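Local coordinates for protein DNA-dependent metalloprotease SPRTN (Homo sapiens, PDB 6MDX) that cleaves proteins covalently cross-linked to DNA, as a DNA-dependent zinc metalloprotease, and so protects the genome during replication, at residues S8-D13 against P72-V77; V37-S42 against I61-P66; M84-L89 against P103-H108. All coordinates share one frame; numbering follows the deposited sequence. Where two conformers were deposited one is given.

Contact 1: S8-D13 against P72-V77; sequences SWELVD and PRKDLV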
loop_
_atom_site.group_PDB
_atom_site.type_symbol
_atom_site.label_atom_id
_atom_site.label_comp_id
_atom_site.label_asym_id
_atom_site.label_seq_id
_atom_site.Cartn_x
_atom_site.Cartn_y
_atom_site.Cartn_z
ATOM N N SER A 8 -4.113 2.561 -23.379
ATOM C CA SER A 8 -3.920 1.297 -22.660
ATOM C C SER A 8 -4.015 1.492 -21.130
ATOM O O SER A 8 -4.152 0.506 -20.449
ATOM C CB SER A 8 -2.608 0.703 -23.023
ATOM O OG SER A 8 -2.590 0.346 -24.403
ATOM N N TRP A 9 -3.937 2.728 -20.659
ATOM C CA TRP A 9 -3.957 3.014 -19.183
ATOM C C TRP A 9 -5.216 2.458 -18.531
ATOM O O TRP A 9 -5.206 2.016 -17.372
ATOM C CB TRP A 9 -3.908 4.520 -19.060
ATOM C CG TRP A 9 -3.929 5.091 -17.678
ATOM C CD1 TRP A 9 -4.868 5.913 -17.142
ATOM C CD2 TRP A 9 -2.860 5.035 -16.730
ATOM N NE1 TRP A 9 -4.479 6.325 -15.894
ATOM C CE2 TRP A 9 -3.253 5.823 -15.622
ATOM C CE3 TRP A 9 -1.629 4.391 -16.698
ATOM C CZ2 TRP A 9 -2.460 5.945 -14.478
ATOM C CZ3 TRP A 9 -0.855 4.507 -15.562
ATOM C CH2 TRP A 9 -1.271 5.282 -14.469
ATOM N N GLU A 10 -6.326 2.469 -19.303
ATOM C CA GLU A 10 -7.606 2.093 -18.881
ATOM C C GLU A 10 -7.845 0.591 -19.034
ATOM O O GLU A 10 -8.937 0.089 -18.720
ATOM C CB GLU A 10 -8.651 2.854 -19.711
ATOM C CG GLU A 10 -8.589 4.357 -19.535
ATOM C CD GLU A 10 -8.932 4.866 -18.143
ATOM O OE1 GLU A 10 -9.599 4.129 -17.376
ATOM O OE2 GLU A 10 -8.516 5.998 -17.811
ATOM N N LEU A 11 -6.845 -0.135 -19.564
ATOM C CA LEU A 11 -6.991 -1.513 -19.929
ATOM C C LEU A 11 -6.113 -2.432 -19.080
ATOM O O LEU A 11 -5.032 -2.065 -18.660
ATOM C CB LEU A 11 -6.602 -1.709 -21.399
ATOM C CG LEU A 11 -7.341 -0.835 -22.401
ATOM C CD1 LEU A 11 -6.791 -1.062 -23.807
ATOM C CD2 LEU A 11 -8.841 -1.119 -22.394
ATOM N N VAL A 12 -6.562 -3.691 -18.957
ATOM C CA VAL A 12 -5.816 -4.686 -18.214
ATOM C C VAL A 12 -4.499 -4.954 -18.946
ATOM O O VAL A 12 -4.410 -4.890 -20.199
ATOM C CB VAL A 12 -6.629 -5.982 -18.011
ATOM C CG1 VAL A 12 -5.877 -7.020 -17.216
ATOM C CG2 VAL A 12 -7.940 -5.653 -17.325
ATOM N N ASP A 13 -3.448 -5.154 -18.167
ATOM C CA ASP A 13 -2.170 -5.605 -18.700
ATOM C C ASP A 13 -2.058 -7.101 -18.421
ATOM O O ASP A 13 -1.921 -7.500 -17.266
ATOM C CB ASP A 13 -0.981 -4.848 -18.118
ATOM C CG ASP A 13 0.360 -5.255 -18.719
ATOM O OD1 ASP A 13 0.407 -6.208 -19.561
ATOM O OD2 ASP A 13 1.349 -4.622 -18.351
ATOM N N PRO A 72 -7.531 -2.690 -14.595
ATOM C CA PRO A 72 -6.831 -1.830 -15.552
ATOM C C PRO A 72 -5.436 -1.491 -15.013
ATOM O O PRO A 72 -5.222 -1.356 -13.821
ATOM C CB PRO A 72 -7.736 -0.590 -15.561
ATOM C CG PRO A 72 -9.119 -1.097 -15.276
ATOM C CD PRO A 72 -8.867 -2.166 -14.242
ATOM N N ARG A 73 -4.463 -1.289 -15.907
ATOM C CA ARG A 73 -3.103 -1.053 -15.505
ATOM C C ARG A 73 -2.954 0.229 -14.682
ATOM O O ARG A 73 -2.087 0.251 -13.830
ATOM C CB ARG A 73 -2.129 -1.110 -16.673
ATOM C CG ARG A 73 -2.319 -0.028 -17.684
ATOM C CD ARG A 73 -1.559 -0.434 -18.945
ATOM N NE ARG A 73 -2.216 -1.572 -19.600
ATOM C CZ ARG A 73 -1.679 -2.285 -20.577
ATOM N NH1 ARG A 73 -0.441 -2.017 -20.968
ATOM N NH2 ARG A 73 -2.376 -3.237 -21.168
ATOM N N LYS A 74 -3.836 1.206 -14.836
ATOM C CA LYS A 74 -3.789 2.388 -13.983
ATOM C C LYS A 74 -3.898 2.026 -12.488
ATOM O O LYS A 74 -3.338 2.680 -11.656
ATOM C CB LYS A 74 -4.917 3.352 -14.299
ATOM C CG LYS A 74 -6.323 2.878 -14.115
ATOM C CD LYS A 74 -7.284 3.939 -14.584
ATOM C CE LYS A 74 -8.679 3.728 -14.053
ATOM N NZ LYS A 74 -9.605 4.654 -14.745
ATOM N N ASP A 75 -4.648 0.974 -12.160
ATOM C CA ASP A 75 -4.842 0.604 -10.731
ATOM C C ASP A 75 -3.564 0.008 -10.158
ATOM O O ASP A 75 -3.181 0.335 -9.029
ATOM C CB ASP A 75 -6.064 -0.331 -10.569
ATOM C CG ASP A 75 -7.375 0.359 -10.916
ATOM O OD1 ASP A 75 -7.471 1.608 -10.803
ATOM O OD2 ASP A 75 -8.352 -0.357 -11.241
ATOM N N LEU A 76 -2.882 -0.851 -10.904
ATOM C CA LEU A 76 -1.608 -1.375 -10.460
ATOM C C LEU A 76 -0.608 -0.219 -10.292
ATOM O O LEU A 76 0.049 -0.121 -9.283
ATOM C CB LEU A 76 -1.023 -2.385 -11.444
ATOM C CG LEU A 76 0.436 -2.767 -11.196
ATOM C CD1 LEU A 76 0.606 -3.369 -9.840
ATOM C CD2 LEU A 76 0.994 -3.709 -12.258
ATOM N N VAL A 77 -0.511 0.646 -11.297
ATOM C CA VAL A 77 0.466 1.712 -11.291
ATOM C C VAL A 77 0.169 2.721 -10.177
ATOM O O VAL A 77 1.083 3.135 -9.464
ATOM C CB VAL A 77 0.550 2.394 -12.669
ATOM C CG1 VAL A 77 1.352 3.676 -12.614
ATOM C CG2 VAL A 77 1.123 1.395 -13.689
HETATM O O HOH W 1 -0.350 -4.913 -22.650
#
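Arg73 reaches into the bend of 8-13 and is gripped there from several directions. Leu11 O takes two bonds, from Arg73 N at 2.9 Å and from Arg73 NE at 3.0 Å, the second nearly straight (172°); the two donors come from opposite faces of the carbonyl plane. Further out, Arg73 NH2 bonds Val12 O at 2.8 Å, while Asp13 CB lies over one face of the guanidinium and Ser8 CB over the other, so the group is sandwiched and its rotation is fixed. The chain can double back to Leu11 because CG sits between the backbone N and carbonyl carbon (chi1 65°) and the chain bends again about CG-CD. Packing is equally close at Trp9: Lys74 CB rests on the five-membered ring, 3.4 Å from its centroid, and Val77 CG1 touches the indole edge at CH2, 3.6 Å away. The solvent side is looser. There Glu10 OE1 meets Lys74 NZ at 2.7 Å through its syn lone pair, a salt bridge at the surface, and a water accepts from Arg73 NH2. With Lys74 N bonded to Trp9 O, the N-terminal loop is tied by its carbonyls to the first turn of helix 73-91, the zinc-binding helix of the SprT-like protease domain.

Contact 2: V37-S42 against I61-P66; sequences VEVKWS and IRLSEP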
loop_
_atom_site.group_PDB
_atom_site.type_symbol
_atom_site.label_atom_id
_atom_site.label_comp_id
_atom_site.label_asym_id
_atom_site.label_seq_id
_atom_site.Cartn_x
_atom_site.Cartn_y
_atom_site.Cartn_z
ATOM N N VAL A 37 14.596 -0.861 -1.524
ATOM C CA VAL A 37 13.207 -1.255 -1.236
ATOM C C VAL A 37 12.857 -2.465 -2.100
ATOM O O VAL A 37 13.166 -2.530 -3.284
ATOM C CB VAL A 37 12.260 -0.070 -1.513
ATOM C CG1 VAL A 37 10.798 -0.458 -1.376
ATOM C CG2 VAL A 37 12.598 1.111 -0.615
ATOM N N GLU A 38 12.201 -3.433 -1.460
ATOM C CA GLU A 38 11.823 -4.718 -2.038
ATOM C C GLU A 38 10.332 -4.641 -2.408
ATOM O O GLU A 38 9.555 -4.393 -1.516
ATOM C CB GLU A 38 12.007 -5.787 -0.962
ATOM C CG GLU A 38 11.447 -7.148 -1.365
ATOM C CD GLU A 38 11.349 -8.127 -0.210
ATOM O OE1 GLU A 38 11.823 -9.296 -0.379
ATOM O OE2 GLU A 38 10.831 -7.738 0.870
ATOM N N VAL A 39 9.977 -4.840 -3.661
ATOM C CA VAL A 39 8.571 -4.870 -4.052
ATOM C C VAL A 39 8.247 -6.270 -4.569
ATOM O O VAL A 39 8.975 -6.842 -5.365
ATOM C CB VAL A 39 8.189 -3.820 -5.108
ATOM C CG1 VAL A 39 8.722 -4.131 -6.506
ATOM C CG2 VAL A 39 6.677 -3.680 -5.165
ATOM N N LYS A 40 7.138 -6.852 -4.089
ATOM C CA LYS A 40 6.703 -8.169 -4.538
ATOM C C LYS A 40 5.179 -8.235 -4.627
ATOM O O LYS A 40 4.503 -7.511 -3.896
ATOM C CB LYS A 40 7.190 -9.267 -3.589
ATOM C CG LYS A 40 8.710 -9.413 -3.542
ATOM C CD LYS A 40 9.190 -10.448 -2.582
ATOM C CE LYS A 40 10.698 -10.663 -2.687
ATOM N NZ LYS A 40 11.102 -11.365 -3.929
ATOM N N TRP A 41 4.695 -9.147 -5.489
ATOM C CA TRP A 41 3.340 -9.593 -5.461
ATOM C C TRP A 41 3.112 -10.425 -4.213
ATOM O O TRP A 41 3.996 -11.144 -3.727
ATOM C CB TRP A 41 3.000 -10.431 -6.669
ATOM C CG TRP A 41 2.942 -9.711 -7.973
ATOM C CD1 TRP A 41 3.867 -9.772 -8.986
ATOM C CD2 TRP A 41 1.893 -8.865 -8.454
ATOM N NE1 TRP A 41 3.454 -9.023 -10.057
ATOM C CE2 TRP A 41 2.251 -8.451 -9.754
ATOM C CE3 TRP A 41 0.712 -8.378 -7.897
ATOM C CZ2 TRP A 41 1.458 -7.576 -10.483
ATOM C CZ3 TRP A 41 -0.112 -7.580 -8.648
ATOM C CH2 TRP A 41 0.274 -7.161 -9.915
ATOM N N SER A 42 1.872 -10.315 -3.708
ATOM C CA SER A 42 1.342 -11.237 -2.705
ATOM C C SER A 42 0.188 -12.011 -3.346
ATOM O O SER A 42 -0.758 -11.406 -3.816
ATOM C CB SER A 42 0.928 -10.503 -1.489
ATOM O OG SER A 42 0.211 -11.403 -0.648
ATOM N N ILE A 61 7.434 -3.453 -0.013
ATOM C CA ILE A 61 6.132 -3.162 -0.576
ATOM C C ILE A 61 5.557 -4.495 -1.052
ATOM O O ILE A 61 6.166 -5.276 -1.780
ATOM C CB ILE A 61 6.219 -2.136 -1.709
ATOM C CG1 ILE A 61 6.723 -0.798 -1.167
ATOM C CG2 ILE A 61 4.892 -1.999 -2.435
ATOM C CD1 ILE A 61 7.032 0.188 -2.278
ATOM N N ARG A 62 4.248 -4.685 -0.803
ATOM C CA ARG A 62 3.532 -5.821 -1.399
ATOM C C ARG A 62 2.277 -5.342 -2.126
ATOM O O ARG A 62 1.569 -4.446 -1.579
ATOM C CB ARG A 62 3.090 -6.793 -0.305
ATOM C CG ARG A 62 4.252 -7.413 0.457
ATOM C CD ARG A 62 5.124 -8.259 -0.456
ATOM N NE ARG A 62 6.247 -8.827 0.280
ATOM C CZ ARG A 62 7.487 -8.361 0.274
ATOM N NH1 ARG A 62 8.383 -9.001 1.016
ATOM N NH2 ARG A 62 7.846 -7.286 -0.449
ATOM N N LEU A 63 2.007 -5.943 -3.279
ATOM C CA LEU A 63 0.817 -5.669 -4.056
ATOM C C LEU A 63 -0.049 -6.916 -4.164
ATOM O O LEU A 63 0.465 -8.000 -4.386
ATOM C CB LEU A 63 1.253 -5.229 -5.447
ATOM C CG LEU A 63 2.060 -3.932 -5.438
ATOM C CD1 LEU A 63 2.574 -3.664 -6.810
ATOM C CD2 LEU A 63 1.202 -2.757 -4.953
ATOM N N SER A 64 -1.358 -6.735 -4.067
ATOM C CA SER A 64 -2.324 -7.848 -4.117
ATOM C C SER A 64 -2.516 -8.354 -5.543
ATOM O O SER A 64 -3.147 -7.727 -6.373
ATOM C CB SER A 64 -3.634 -7.410 -3.517
ATOM O OG SER A 64 -4.603 -8.439 -3.678
ATOM N N GLU A 65 -2.066 -9.581 -5.805
ATOM C CA GLU A 65 -2.358 -10.208 -7.055
ATOM C C GLU A 65 -3.866 -10.441 -7.174
ATOM O O GLU A 65 -4.450 -10.137 -8.197
ATOM C CB GLU A 65 -1.555 -11.494 -7.190
ATOM C CG GLU A 65 -1.508 -12.021 -8.600
ATOM C CD GLU A 65 -0.814 -13.372 -8.692
ATOM O OE1 GLU A 65 0.435 -13.396 -8.782
ATOM O OE2 GLU A 65 -1.526 -14.399 -8.611
ATOM N N PRO A 66 -4.590 -10.983 -6.170
ATOM C CA PRO A 66 -6.029 -11.191 -6.332
ATOM C C PRO A 66 -6.772 -9.890 -6.659
ATOM O O PRO A 66 -7.704 -9.905 -7.545
ATOM C CB PRO A 66 -6.480 -11.760 -4.967
ATOM C CG PRO A 66 -5.234 -12.329 -4.361
ATOM C CD PRO A 66 -4.125 -11.434 -4.843
#
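Val37 CG1 fills the hollow beside Ile61, 3.9 Å from CD1 at the far end of the isoleucine. On the other side of Ile61, in one conformer of Val39, Val39 CG2 packs against Ile61 CG2. Next along this face, the benzene side of the Trp41 indole leans over the turn where the strand gives way to helix: CE3 sits 4.0 Å from Leu63 CB and 3.7 Å from Glu65 CA, and the carbonyl of Ser64 meets the ring at its edge. These are neighbouring parallel strands of the small mixed sheet in the SprT-like domain, 38-42 at its margin and 59-64 in the middle. Backbone bonds run from Ile61 N to Glu38 O through to Glu65 N to Ser42 O, the last carrying the pairing into helix 65-68, whose N-cap is Ser64. Helices 18-29 and 73-91 cover the Val39, Trp41, Ile61 and Leu63 face. On the reverse face Arg62 folds back, bent at chi2 (-63°), along the side of Lys40, whose CD lies over the centre of the guanidinium. Arg62 NH1 bonds Glu38 OE2 at 2.8 Å, in the guanidinium plane but from well above the carboxylate plane, the two planes standing 76° apart. Arg62 NH2 turns inward to Ile61 O at 2.9 Å, a carbonyl that also accepts from Lys40 N. A leucine in place of Arg62 would probably leave the Glu38 carboxylate without its charged mate and Lys40 without the flat group it lies on. Tyr151 touches Arg62 and Ser42 on this same face.

Contact 3: M84-L89 against P103-H108; sequences MIHAYL and PEFCKH. With ZN (zinc ion), chain E.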
loop_
_atom_site.group_PDB
_atom_site.type_symbol
_atom_site.label_atom_id
_atom_site.label_comp_id
_atom_site.label_asym_id
_atom_site.label_seq_id
_atom_site.Cartn_x
_atom_site.Cartn_y
_atom_site.Cartn_z
HETATM N N MSE A 84 5.050 3.583 -2.994
HETATM C CA MSE A 84 6.395 4.089 -3.137
HETATM C C MSE A 84 6.568 5.450 -2.487
HETATM O O MSE A 84 7.649 5.739 -1.982
HETATM C CB MSE A 84 6.843 4.091 -4.616
HETATM C CG MSE A 84 7.043 2.662 -5.191
HETATM SE SE MSE A 84 7.432 2.698 -7.104
HETATM C CE MSE A 84 9.302 3.251 -6.996
ATOM N N ILE A 85 5.506 6.278 -2.450
ATOM C CA ILE A 85 5.575 7.518 -1.718
ATOM C C ILE A 85 5.752 7.243 -0.220
ATOM O O ILE A 85 6.615 7.810 0.454
ATOM C CB ILE A 85 4.368 8.407 -1.971
ATOM C CG1 ILE A 85 4.278 8.828 -3.435
ATOM C CG2 ILE A 85 4.436 9.606 -1.045
ATOM C CD1 ILE A 85 2.948 9.464 -3.754
ATOM N N HIS A 86 4.942 6.305 0.316
ATOM C CA HIS A 86 5.180 5.920 1.737
ATOM C C HIS A 86 6.619 5.448 1.946
ATOM O O HIS A 86 7.247 5.766 2.951
ATOM C CB HIS A 86 4.176 4.841 2.206
ATOM C CG HIS A 86 2.748 5.288 2.344
ATOM N ND1 HIS A 86 2.360 6.334 3.121
ATOM C CD2 HIS A 86 1.600 4.749 1.858
ATOM C CE1 HIS A 86 1.026 6.428 3.082
ATOM N NE2 HIS A 86 0.536 5.479 2.299
ATOM N N ALA A 87 7.133 4.608 1.069
ATOM C CA ALA A 87 8.474 4.095 1.191
ATOM C C ALA A 87 9.499 5.266 1.176
ATOM O O ALA A 87 10.440 5.246 1.936
ATOM C CB ALA A 87 8.768 3.154 0.090
ATOM N N TYR A 88 9.311 6.205 0.250
ATOM C CA TYR A 88 10.234 7.359 0.142
ATOM C C TYR A 88 10.237 8.163 1.444
ATOM O O TYR A 88 11.315 8.532 1.922
ATOM C CB TYR A 88 9.832 8.239 -1.039
ATOM C CG TYR A 88 10.813 9.366 -1.280
ATOM C CD1 TYR A 88 11.979 9.125 -1.977
ATOM C CD2 TYR A 88 10.618 10.617 -0.716
ATOM C CE1 TYR A 88 12.908 10.134 -2.179
ATOM C CE2 TYR A 88 11.526 11.639 -0.928
ATOM C CZ TYR A 88 12.659 11.394 -1.674
ATOM O OH TYR A 88 13.652 12.367 -1.782
ATOM N N LEU A 89 9.068 8.455 2.021
ATOM C CA LEU A 89 9.033 9.197 3.282
ATOM C C LEU A 89 9.746 8.411 4.384
ATOM O O LEU A 89 10.436 8.989 5.231
ATOM C CB LEU A 89 7.587 9.578 3.642
ATOM C CG LEU A 89 6.862 10.475 2.638
ATOM C CD1 LEU A 89 5.422 10.733 3.019
ATOM C CD2 LEU A 89 7.614 11.795 2.446
ATOM N N PRO A 103 0.607 16.413 4.570
ATOM C CA PRO A 103 1.157 17.278 3.534
ATOM C C PRO A 103 2.363 16.674 2.796
ATOM O O PRO A 103 2.450 16.843 1.584
ATOM C CB PRO A 103 1.476 18.549 4.360
ATOM C CG PRO A 103 0.401 18.524 5.416
ATOM C CD PRO A 103 0.471 17.086 5.877
ATOM N N GLU A 104 3.245 15.976 3.510
ATOM C CA GLU A 104 4.469 15.412 2.888
ATOM C C GLU A 104 4.108 14.338 1.841
ATOM O O GLU A 104 4.720 14.277 0.737
ATOM C CB GLU A 104 5.442 14.874 3.932
ATOM C CG GLU A 104 5.955 15.936 4.903
ATOM C CD GLU A 104 6.468 17.164 4.153
ATOM O OE1 GLU A 104 5.900 18.282 4.388
ATOM O OE2 GLU A 104 7.362 16.984 3.289
ATOM N N PHE A 105 3.163 13.454 2.159
ATOM C CA PHE A 105 2.625 12.479 1.179
ATOM C C PHE A 105 2.032 13.195 -0.023
ATOM O O PHE A 105 2.292 12.864 -1.193
ATOM C CB PHE A 105 1.544 11.593 1.814
ATOM C CG PHE A 105 1.085 10.473 0.915
ATOM C CD1 PHE A 105 0.100 10.663 -0.031
ATOM C CD2 PHE A 105 1.704 9.235 1.019
ATOM C CE1 PHE A 105 -0.274 9.645 -0.893
ATOM C CE2 PHE A 105 1.347 8.224 0.128
ATOM C CZ PHE A 105 0.358 8.431 -0.799
ATOM N N CYS A 106 1.192 14.206 0.254
ATOM C CA CYS A 106 0.425 14.824 -0.737
ATOM C C CYS A 106 1.308 15.636 -1.698
ATOM O O CYS A 106 0.953 15.802 -2.878
ATOM C CB CYS A 106 -0.642 15.715 -0.095
ATOM S SG CYS A 106 -1.975 14.754 0.653
ATOM N N LYS A 107 2.436 16.143 -1.223
ATOM C CA LYS A 107 3.395 16.856 -2.106
ATOM C C LYS A 107 3.892 15.928 -3.214
ATOM O O LYS A 107 3.843 16.256 -4.401
ATOM C CB LYS A 107 4.554 17.465 -1.340
ATOM C CG LYS A 107 4.143 18.650 -0.486
ATOM C CD LYS A 107 5.167 19.062 0.489
ATOM C CE LYS A 107 4.514 19.912 1.558
ATOM N NZ LYS A 107 5.461 20.347 2.606
ATOM N N HIS A 108 4.336 14.726 -2.852
ATOM C CA HIS A 108 4.787 13.787 -3.865
ATOM C C HIS A 108 3.651 13.303 -4.774
ATOM O O HIS A 108 3.815 13.116 -5.995
ATOM C CB HIS A 108 5.475 12.575 -3.218
ATOM C CG HIS A 108 6.743 12.933 -2.514
ATOM N ND1 HIS A 108 7.906 13.179 -3.221
ATOM C CD2 HIS A 108 7.052 13.109 -1.195
ATOM C CE1 HIS A 108 8.845 13.523 -2.374
ATOM N NE2 HIS A 108 8.355 13.478 -1.086
HETATM ZN ZN ZN E . -1.464 5.045 2.025
#
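Phe105 lays the CE2 corner of its ring over the centre of the His86 imidazole, 3.5 Å from His86 CE1, while His86 NE2 binds the catalytic zinc ion at 2.1 Å. The two rings are neither parallel nor perpendicular: their planes meet at 41° with centroids 4.6 Å apart. Phe105 thus backs a first-shell ligand and probably limits how far the imidazole can swing about its zinc bond. With CG anti to the backbone N (chi1 -173°), the phenyl ring reaches out from its own helix to pass between His86 and Ile85. Ile85 crosses it at about a right angle and puts CG2 over one face, 3.4 Å from Phe105 CD2, a snug fit; the same methyl group also touches His108 CB. Leu89, one turn further along, uses its two methyl groups separately: CD1 packs against the backbone of Phe105, 3.6 Å from its N, and CD2 lies beside His108 CD2, the leucine and histidine running past each other in opposite directions. Farther from the zinc ion, the Tyr88 and His108 side chains cross at about a right angle, their rings neither stacked nor edge-to-face, with Tyr88 CE2 3.6 Å from His108 CE1. Their polar atoms are engaged elsewhere, Tyr88 OH with Gln33 and His108 ND1 with Arg111. No hydrogen bond joins the two segments, so the contact rests on packing, most of it between side chains. His82 and His101 complete the protein's share of the zinc site, and Glu83 is the active-site residue of the HExxH helix. Helix 103-116 comes in across helix 73-91 at 125°, the short segment axes 9.8 Å apart, while strands 50-54 and 59-64 and helix 18-29 touch other sides of the zinc helix.

How the contacts relate
Helix 73-91 links all three sites: its first turn is held in contact 1, its middle and later turns pack in contact 3, and side chains along it cover the sheet of contact 2. Contact 1 meets contact 2 where Leu76 CD1 lies 3.8 Å from Trp41 CH2. Contact 2 meets contact 3 through Ile61 CD1, 3.8 Å from Met84 CG. Contacts 1 and 3 do not touch, their centres being about 22 Å apart. Only contact 3 supplies a ligand to the catalytic zinc ion; the Ile61 side chain comes about 4 Å from that of Glu83, and the side chain of Val77 in contact 1 is about 9 Å from that of His82.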